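Local coordinates for type VI secretion system component (Escherichia coli O6, PDB 2P5Z), which is a component of the type VI secretion system, structurally similar to the phage T4 tail proteins gp27 and gp5, and probably helps form its puncturing spike, at residues T118-T130 and R417-V429. Numbering follows the deposited sequence.
Sequences TRSRQNAIYQNQT and RDTWKPGYESLWV
Asn123 and Trp420 form a single backbone bridge, in which Asn123 N donates to Thr419 O at 2.8 Å and Lys421 N donates to Asn123 O at 3.0 Å. A third bond runs from Ile125 N to Tyr424 O at 2.9 Å. The type II turn Lys421 to Tyr424 brings Tyr424 O up to strand 124-127. CB of Asn123 lies over one face of the Trp420 indole, 3.5 Å from the centroid of the six-membered ring, a CH-pi contact. With CG beside its own backbone N (chi1 -53°), the Asn123 amide lies alongside Thr419, and its OD1 accepts from Gly168 N. The extended Lys421 chain runs past Gln122 CB and Ala124 CB. Its NZ reaches the edge of the Tyr126 ring and donates to Tyr126 OH at 2.6 Å. NZ also donates a hydrogen bond to Gln166 OE1 on strand 161-166, the antiparallel partner of strand 124-127. The Tyr126 and Tyr424 rings meet obliquely, planes 50° apart, with CD2 of Tyr126 3.6 Å from CE2 of Tyr424. Ile125 points CD1 to Trp420 CZ3 and CG2 to Leu427 CD2. The contact thus joins what is probably the gp27-like part of the chain to the OB domain. Backbone bonds fix the alignment, apolar groups fill in beside them, and the charge of the partly exposed Lys421 is probably favoured by its two acceptors and by Asp171, a long and weak ion partner.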
ATOM      1  N   THR A 118     -15.425 -12.691   5.526  1.00 47.87           N
ATOM      2  CA  THR A 118     -14.002 -12.449   5.327  1.00 51.43           C
ATOM      3  C   THR A 118     -13.228 -13.697   5.739  1.00 50.85           C
ATOM      4  O   THR A 118     -12.091 -13.887   5.346  1.00 52.42           O
ATOM      5  CB  THR A 118     -13.595 -11.171   6.102  1.00 51.60           C
ATOM      6  OG1 THR A 118     -14.192 -10.048   5.442  1.00 55.83           O
ATOM      7  CG2 THR A 118     -12.109 -10.946   6.162  1.00 53.05           C
ATOM      8  N   ARG A 119     -13.881 -14.576   6.487  1.00 53.03           N
ATOM      9  CA  ARG A 119     -13.223 -15.762   7.000  1.00 58.51           C
ATOM     10  C   ARG A 119     -13.177 -16.956   6.040  1.00 55.44           C
ATOM     11  O   ARG A 119     -12.520 -17.947   6.337  1.00 55.70           O
ATOM     12  CB  ARG A 119     -13.804 -16.153   8.363  1.00 60.99           C
ATOM     13  CG  ARG A 119     -12.927 -15.719   9.541  1.00 66.43           C
ATOM     14  CD  ARG A 119     -13.671 -15.722  10.880  1.00 69.63           C
ATOM     15  NE  ARG A 119     -14.599 -16.847  11.070  1.00 74.84           N
ATOM     16  CZ  ARG A 119     -14.263 -18.034  11.576  1.00 75.73           C
ATOM     17  NH1 ARG A 119     -13.007 -18.289  11.929  1.00 74.18           N
ATOM     18  NH2 ARG A 119     -15.189 -18.977  11.714  1.00 75.79           N
ATOM     19  N   SER A 120     -13.838 -16.858   4.888  1.00 54.50           N
ATOM     20  CA  SER A 120     -13.814 -17.947   3.914  1.00 53.06           C
ATOM     21  C   SER A 120     -13.408 -17.489   2.524  1.00 54.85           C
ATOM     22  O   SER A 120     -14.013 -16.557   1.977  1.00 54.29           O
ATOM     23  CB  SER A 120     -15.156 -18.685   3.859  1.00 54.14           C
ATOM     24  OG  SER A 120     -16.115 -17.972   3.109  1.00 52.31           O
ATOM     25  N   ARG A 121     -12.392 -18.151   1.964  1.00 54.12           N
ATOM     26  CA  ARG A 121     -11.829 -17.772   0.665  1.00 62.58           C
ATOM     27  C   ARG A 121     -11.621 -18.945  -0.297  1.00 63.00           C
ATOM     28  O   ARG A 121     -10.491 -19.328  -0.603  1.00 65.19           O
ATOM     29  CB  ARG A 121     -10.527 -16.954   0.813  1.00 63.86           C
ATOM     30  CG  ARG A 121      -9.439 -17.521   1.744  1.00 67.99           C
ATOM     31  CD  ARG A 121      -8.243 -16.549   1.938  1.00 69.96           C
ATOM     32  NE  ARG A 121      -7.906 -15.757   0.744  1.00 74.87           N
ATOM     33  CZ  ARG A 121      -7.995 -14.423   0.668  1.00 77.32           C
ATOM     34  NH1 ARG A 121      -8.408 -13.716   1.714  1.00 78.95           N
ATOM     35  NH2 ARG A 121      -7.667 -13.786  -0.452  1.00 76.37           N
ATOM     36  N   GLN A 122     -12.712 -19.503  -0.794  1.00 61.04           N
ATOM     37  CA  GLN A 122     -12.606 -20.588  -1.748  1.00 63.01           C
ATOM     38  C   GLN A 122     -12.801 -20.114  -3.176  1.00 58.79           C
ATOM     39  O   GLN A 122     -13.552 -19.181  -3.421  1.00 57.91           O
ATOM     40  CB  GLN A 122     -13.606 -21.687  -1.417  1.00 67.79           C
ATOM     41  CG  GLN A 122     -13.133 -22.652  -0.345  1.00 72.89           C
ATOM     42  CD  GLN A 122     -13.886 -23.975  -0.402  1.00 75.35           C
ATOM     43  OE1 GLN A 122     -15.060 -24.054  -0.025  1.00 74.64           O
ATOM     44  NE2 GLN A 122     -13.215 -25.020  -0.885  1.00 75.24           N
ATOM     45  N   ASN A 123     -12.123 -20.767  -4.115  1.00 57.79           N
ATOM     46  CA  ASN A 123     -12.335 -20.506  -5.546  1.00 53.66           C
ATOM     47  C   ASN A 123     -13.614 -21.145  -6.100  1.00 49.50           C
ATOM     48  O   ASN A 123     -13.950 -22.278  -5.763  1.00 46.52           O
ATOM     49  CB  ASN A 123     -11.136 -20.982  -6.358  1.00 55.20           C
ATOM     50  CG  ASN A 123      -9.828 -20.424  -5.857  1.00 56.66           C
ATOM     51  OD1 ASN A 123      -9.696 -19.219  -5.642  1.00 60.03           O
ATOM     52  ND2 ASN A 123      -8.842 -21.295  -5.685  1.00 54.56           N
ATOM     53  N   ALA A 124     -14.329 -20.425  -6.958  1.00 48.10           N
ATOM     54  CA  ALA A 124     -15.570 -20.970  -7.502  1.00 49.17           C
ATOM     55  C   ALA A 124     -15.960 -20.349  -8.828  1.00 48.08           C
ATOM     56  O   ALA A 124     -15.671 -19.183  -9.078  1.00 51.33           O
ATOM     57  CB  ALA A 124     -16.701 -20.799  -6.503  1.00 50.22           C
ATOM     58  N   ILE A 125     -16.635 -21.126  -9.674  1.00 47.72           N
ATOM     59  CA  ILE A 125     -17.186 -20.598 -10.930  1.00 47.99           C
ATOM     60  C   ILE A 125     -18.701 -20.756 -10.886  1.00 50.07           C
ATOM     61  O   ILE A 125     -19.217 -21.858 -10.718  1.00 55.47           O
ATOM     62  CB  ILE A 125     -16.587 -21.312 -12.176  1.00 45.67           C
ATOM     63  CG1 ILE A 125     -15.086 -21.080 -12.244  1.00 48.71           C
ATOM     64  CG2 ILE A 125     -17.219 -20.816 -13.469  1.00 41.10           C
ATOM     65  CD1 ILE A 125     -14.334 -22.258 -12.790  1.00 55.96           C
ATOM     66  N   TYR A 126     -19.407 -19.647 -11.016  1.00 49.21           N
ATOM     67  CA  TYR A 126     -20.844 -19.628 -10.834  1.00 50.47           C
ATOM     68  C   TYR A 126     -21.395 -19.572 -12.218  1.00 51.08           C
ATOM     69  O   TYR A 126     -20.871 -18.855 -13.061  1.00 52.71           O
ATOM     70  CB  TYR A 126     -21.297 -18.410  -9.996  1.00 53.44           C
ATOM     71  CG  TYR A 126     -20.835 -18.486  -8.547  1.00 53.17           C
ATOM     72  CD1 TYR A 126     -19.598 -17.959  -8.153  1.00 51.17           C
ATOM     73  CD2 TYR A 126     -21.617 -19.110  -7.580  1.00 51.90           C
ATOM     74  CE1 TYR A 126     -19.164 -18.055  -6.848  1.00 51.47           C
ATOM     75  CE2 TYR A 126     -21.190 -19.207  -6.262  1.00 51.35           C
ATOM     76  CZ  TYR A 126     -19.968 -18.676  -5.908  1.00 53.08           C
ATOM     77  OH  TYR A 126     -19.540 -18.778  -4.608  1.00 56.25           O
ATOM     78  N   GLN A 127     -22.452 -20.343 -12.444  1.00 57.36           N
ATOM     79  CA  GLN A 127     -22.894 -20.702 -13.783  1.00 57.90           C
ATOM     80  C   GLN A 127     -24.327 -20.215 -13.992  1.00 52.93           C
ATOM     81  O   GLN A 127     -25.210 -20.622 -13.253  1.00 55.06           O
ATOM     82  CB  GLN A 127     -22.778 -22.235 -13.913  1.00 63.12           C
ATOM     83  CG  GLN A 127     -22.800 -22.797 -15.322  1.00 70.63           C
ATOM     84  CD  GLN A 127     -21.522 -22.515 -16.097  1.00 76.32           C
ATOM     85  OE1 GLN A 127     -20.409 -22.614 -15.557  1.00 75.51           O
ATOM     86  NE2 GLN A 127     -21.675 -22.174 -17.379  1.00 78.25           N
ATOM     87  N   ASN A 128     -24.548 -19.336 -14.969  1.00 50.41           N
ATOM     88  CA  ASN A 128     -25.904 -18.833 -15.331  1.00 57.88           C
ATOM     89  C   ASN A 128     -26.667 -18.139 -14.211  1.00 59.22           C
ATOM     90  O   ASN A 128     -27.819 -18.471 -13.927  1.00 61.34           O
ATOM     91  CB  ASN A 128     -26.802 -19.915 -15.977  1.00 60.33           C
ATOM     92  CG  ASN A 128     -26.113 -20.647 -17.098  1.00 62.29           C
ATOM     93  OD1 ASN A 128     -25.898 -21.864 -17.012  1.00 62.41           O
ATOM     94  ND2 ASN A 128     -25.720 -19.910 -18.147  1.00 59.79           N
ATOM     95  N   GLN A 129     -26.017 -17.197 -13.543  1.00 60.89           N
ATOM     96  CA  GLN A 129     -26.691 -16.460 -12.492  1.00 52.79           C
ATOM     97  C   GLN A 129     -26.636 -14.980 -12.749  1.00 50.04           C
ATOM     98  O   GLN A 129     -25.828 -14.507 -13.546  1.00 51.68           O
ATOM     99  CB  GLN A 129     -26.085 -16.772 -11.141  1.00 53.46           C
ATOM    100  CG  GLN A 129     -25.641 -18.199 -10.931  1.00 56.59           C
ATOM    101  CD  GLN A 129     -26.755 -19.085 -10.433  1.00 60.83           C
ATOM    102  OE1 GLN A 129     -26.802 -19.421  -9.258  1.00 59.92           O
ATOM    103  NE2 GLN A 129     -27.667 -19.460 -11.323  1.00 61.68           N
ATOM    104  N   THR A 130     -27.528 -14.255 -12.089  1.00 51.90           N
ATOM    105  CA  THR A 130     -27.409 -12.803 -11.977  1.00 53.40           C
ATOM    106  C   THR A 130     -26.492 -12.521 -10.795  1.00 51.68           C
ATOM    107  O   THR A 130     -26.285 -13.408  -9.937  1.00 47.10           O
ATOM    108  CB  THR A 130     -28.745 -12.193 -11.648  1.00 54.55           C
ATOM    109  OG1 THR A 130     -29.130 -12.630 -10.335  1.00 55.47           O
ATOM    110  CG2 THR A 130     -29.779 -12.650 -12.651  1.00 57.42           C
ATOM    111  N   ARG A 417      -5.787 -30.504  -3.958  1.00105.70           N
ATOM    112  CA  ARG A 417      -6.050 -29.211  -3.347  1.00105.75           C
ATOM    113  C   ARG A 417      -7.528 -28.847  -3.467  1.00106.21           C
ATOM    114  O   ARG A 417      -7.983 -28.393  -4.522  1.00105.48           O
ATOM    115  CB  ARG A 417      -5.167 -28.126  -3.977  1.00104.35           C
ATOM    116  N   ASP A 418      -8.273 -29.035  -2.378  1.00106.72           N
ATOM    117  CA  ASP A 418      -9.702 -28.682  -2.330  1.00106.89           C
ATOM    118  C   ASP A 418      -9.944 -27.167  -2.157  1.00104.40           C
ATOM    119  O   ASP A 418     -10.630 -26.720  -1.230  1.00104.27           O
ATOM    120  CB  ASP A 418     -10.450 -29.503  -1.258  1.00109.34           C
ATOM    121  CG  ASP A 418      -9.847 -29.355   0.145  1.00112.16           C
ATOM    122  OD1 ASP A 418      -8.671 -28.949   0.266  1.00113.35           O
ATOM    123  OD2 ASP A 418     -10.560 -29.639   1.133  1.00112.32           O
ATOM    124  N   THR A 419      -9.393 -26.384  -3.080  1.00 99.23           N
ATOM    125  CA  THR A 419      -9.532 -24.933  -3.058  1.00 92.50           C
ATOM    126  C   THR A 419     -10.782 -24.498  -3.824  1.00 85.31           C
ATOM    127  O   THR A 419     -11.134 -23.319  -3.839  1.00 85.62           O
ATOM    128  CB  THR A 419      -8.281 -24.252  -3.652  1.00 93.47           C
ATOM    129  OG1 THR A 419      -8.030 -24.770  -4.965  1.00 94.22           O
ATOM    130  CG2 THR A 419      -7.065 -24.525  -2.779  1.00 93.21           C
ATOM    131  N   TRP A 420     -11.448 -25.467  -4.445  1.00 76.77           N
ATOM    132  CA  TRP A 420     -12.637 -25.220  -5.249  1.00 68.09           C
ATOM    133  C   TRP A 420     -13.899 -25.699  -4.546  1.00 70.02           C
ATOM    134  O   TRP A 420     -13.931 -26.810  -4.020  1.00 72.00           O
ATOM    135  CB  TRP A 420     -12.492 -25.858  -6.644  1.00 54.80           C
ATOM    136  CG  TRP A 420     -11.374 -25.227  -7.419  1.00 50.77           C
ATOM    137  CD1 TRP A 420     -10.059 -25.598  -7.406  1.00 50.46           C
ATOM    138  CD2 TRP A 420     -11.459 -24.081  -8.275  1.00 43.50           C
ATOM    139  NE1 TRP A 420      -9.322 -24.762  -8.220  1.00 49.09           N
ATOM    140  CE2 TRP A 420     -10.158 -23.820  -8.758  1.00 45.03           C
ATOM    141  CE3 TRP A 420     -12.507 -23.265  -8.692  1.00 46.26           C
ATOM    142  CZ2 TRP A 420      -9.875 -22.760  -9.621  1.00 48.03           C
ATOM    143  CZ3 TRP A 420     -12.225 -22.203  -9.560  1.00 49.61           C
ATOM    144  CH2 TRP A 420     -10.918 -21.959  -9.999  1.00 49.39           C
ATOM    145  N   LYS A 421     -14.921 -24.844  -4.521  1.00 72.31           N
ATOM    146  CA  LYS A 421     -16.240 -25.210  -4.011  1.00 77.39           C
ATOM    147  C   LYS A 421     -16.838 -26.357  -4.839  1.00 80.96           C
ATOM    148  O   LYS A 421     -16.683 -26.378  -6.064  1.00 82.23           O
ATOM    149  CB  LYS A 421     -17.170 -23.989  -4.013  1.00 78.97           C
ATOM    150  CG  LYS A 421     -16.831 -22.943  -2.948  1.00 82.24           C
ATOM    151  CD  LYS A 421     -17.733 -21.710  -3.041  1.00 80.77           C
ATOM    152  CE  LYS A 421     -17.091 -20.484  -2.384  1.00 81.96           C
ATOM    153  NZ  LYS A 421     -17.723 -19.214  -2.847  1.00 78.86           N
ATOM    154  N   PRO A 422     -17.484 -27.333  -4.164  1.00 82.35           N
ATOM    155  CA  PRO A 422     -18.089 -28.517  -4.783  1.00 80.59           C
ATOM    156  C   PRO A 422     -19.050 -28.196  -5.922  1.00 77.13           C
ATOM    157  O   PRO A 422     -20.009 -27.440  -5.738  1.00 74.68           O
ATOM    158  CB  PRO A 422     -18.864 -29.157  -3.628  1.00 84.56           C
ATOM    159  CG  PRO A 422     -18.142 -28.726  -2.403  1.00 86.25           C
ATOM    160  CD  PRO A 422     -17.653 -27.339  -2.697  1.00 84.60           C
ATOM    161  N   GLY A 423     -18.765 -28.750  -7.099  1.00 74.14           N
ATOM    162  CA  GLY A 423     -19.599 -28.547  -8.286  1.00 71.69           C
ATOM    163  C   GLY A 423     -19.442 -27.175  -8.910  1.00 69.42           C
ATOM    164  O   GLY A 423     -20.233 -26.772  -9.771  1.00 66.83           O
ATOM    165  N   TYR A 424     -18.421 -26.449  -8.469  1.00 65.57           N
ATOM    166  CA  TYR A 424     -18.168 -25.118  -8.969  1.00 63.23           C
ATOM    167  C   TYR A 424     -16.782 -25.055  -9.589  1.00 59.57           C
ATOM    168  O   TYR A 424     -16.198 -23.977  -9.710  1.00 59.17           O
ATOM    169  CB  TYR A 424     -18.277 -24.102  -7.840  1.00 61.29           C
ATOM    170  CG  TYR A 424     -19.673 -23.810  -7.358  1.00 58.04           C
ATOM    171  CD1 TYR A 424     -20.131 -24.320  -6.158  1.00 59.43           C
ATOM    172  CD2 TYR A 424     -20.515 -22.988  -8.079  1.00 56.10           C
ATOM    173  CE1 TYR A 424     -21.395 -24.036  -5.696  1.00 59.57           C
ATOM    174  CE2 TYR A 424     -21.788 -22.695  -7.635  1.00 57.08           C
ATOM    175  CZ  TYR A 424     -22.228 -23.214  -6.437  1.00 59.78           C
ATOM    176  OH  TYR A 424     -23.506 -22.915  -5.979  1.00 59.94           O
ATOM    177  N   GLU A 425     -16.280 -26.218  -9.992  1.00 57.39           N
ATOM    178  CA  GLU A 425     -14.922 -26.365 -10.503  1.00 57.24           C
ATOM    179  C   GLU A 425     -14.876 -26.372 -12.020  1.00 56.27           C
ATOM    180  O   GLU A 425     -13.809 -26.513 -12.605  1.00 53.51           O
ATOM    181  CB  GLU A 425     -14.283 -27.671 -10.011  1.00 59.74           C
ATOM    182  CG  GLU A 425     -14.720 -28.150  -8.628  1.00 69.72           C
ATOM    183  CD  GLU A 425     -15.927 -29.091  -8.656  1.00 73.69           C
ATOM    184  OE1 GLU A 425     -16.364 -29.468  -9.768  1.00 75.62           O
ATOM    185  OE2 GLU A 425     -16.438 -29.438  -7.562  1.00 72.78           O
ATOM    186  N   SER A 426     -16.022 -26.255 -12.677  1.00 55.58           N
ATOM    187  CA  SER A 426     -16.005 -26.503 -14.107  1.00 54.56           C
ATOM    188  C   SER A 426     -16.230 -25.249 -14.952  1.00 58.30           C
ATOM    189  O   SER A 426     -16.984 -24.352 -14.581  1.00 61.16           O
ATOM    190  CB  SER A 426     -16.914 -27.689 -14.470  1.00 53.08           C
ATOM    191  OG  SER A 426     -18.171 -27.279 -14.966  1.00 54.44           O
ATOM    192  N   LEU A 427     -15.565 -25.198 -16.098  1.00 60.05           N
ATOM    193  CA  LEU A 427     -15.395 -23.960 -16.828  1.00 61.13           C
ATOM    194  C   LEU A 427     -15.540 -24.198 -18.325  1.00 65.78           C
ATOM    195  O   LEU A 427     -14.913 -25.108 -18.869  1.00 67.56           O
ATOM    196  CB  LEU A 427     -13.995 -23.433 -16.516  1.00 59.17           C
ATOM    197  CG  LEU A 427     -13.577 -21.969 -16.609  1.00 58.32           C
ATOM    198  CD1 LEU A 427     -12.843 -21.752 -17.877  1.00 57.91           C
ATOM    199  CD2 LEU A 427     -14.734 -20.991 -16.466  1.00 60.26           C
ATOM    200  N   TRP A 428     -16.359 -23.381 -18.985  1.00 68.32           N
ATOM    201  CA  TRP A 428     -16.595 -23.489 -20.426  1.00 71.54           C
ATOM    202  C   TRP A 428     -15.648 -22.598 -21.199  1.00 71.45           C
ATOM    203  O   TRP A 428     -15.752 -21.381 -21.141  1.00 71.15           O
ATOM    204  CB  TRP A 428     -18.046 -23.140 -20.768  1.00 78.75           C
ATOM    205  CG  TRP A 428     -18.980 -24.248 -20.442  1.00 81.41           C
ATOM    206  CD1 TRP A 428     -19.742 -24.379 -19.319  1.00 82.30           C
ATOM    207  CD2 TRP A 428     -19.222 -25.417 -21.234  1.00 84.96           C
ATOM    208  NE1 TRP A 428     -20.456 -25.554 -19.363  1.00 83.80           N
ATOM    209  CE2 TRP A 428     -20.159 -26.209 -20.530  1.00 85.45           C
ATOM    210  CE3 TRP A 428     -18.745 -25.872 -22.474  1.00 84.82           C
ATOM    211  CZ2 TRP A 428     -20.633 -27.427 -21.029  1.00 83.44           C
ATOM    212  CZ3 TRP A 428     -19.212 -27.084 -22.966  1.00 82.69           C
ATOM    213  CH2 TRP A 428     -20.150 -27.844 -22.246  1.00 82.41           C
ATOM    214  N   VAL A 429     -14.738 -23.201 -21.952  1.00 72.98           N
ATOM    215  CA  VAL A 429     -13.597 -22.443 -22.450  1.00 74.20           C
ATOM    216  C   VAL A 429     -13.177 -22.750 -23.907  1.00 77.15           C
ATOM    217  O   VAL A 429     -13.274 -23.884 -24.372  1.00 77.97           O
ATOM    218  CB  VAL A 429     -12.432 -22.562 -21.418  1.00 72.30           C
ATOM    219  CG1 VAL A 429     -11.670 -23.879 -21.531  1.00 72.75           C
ATOM    220  CG2 VAL A 429     -11.526 -21.380 -21.470  1.00 71.25           C
TER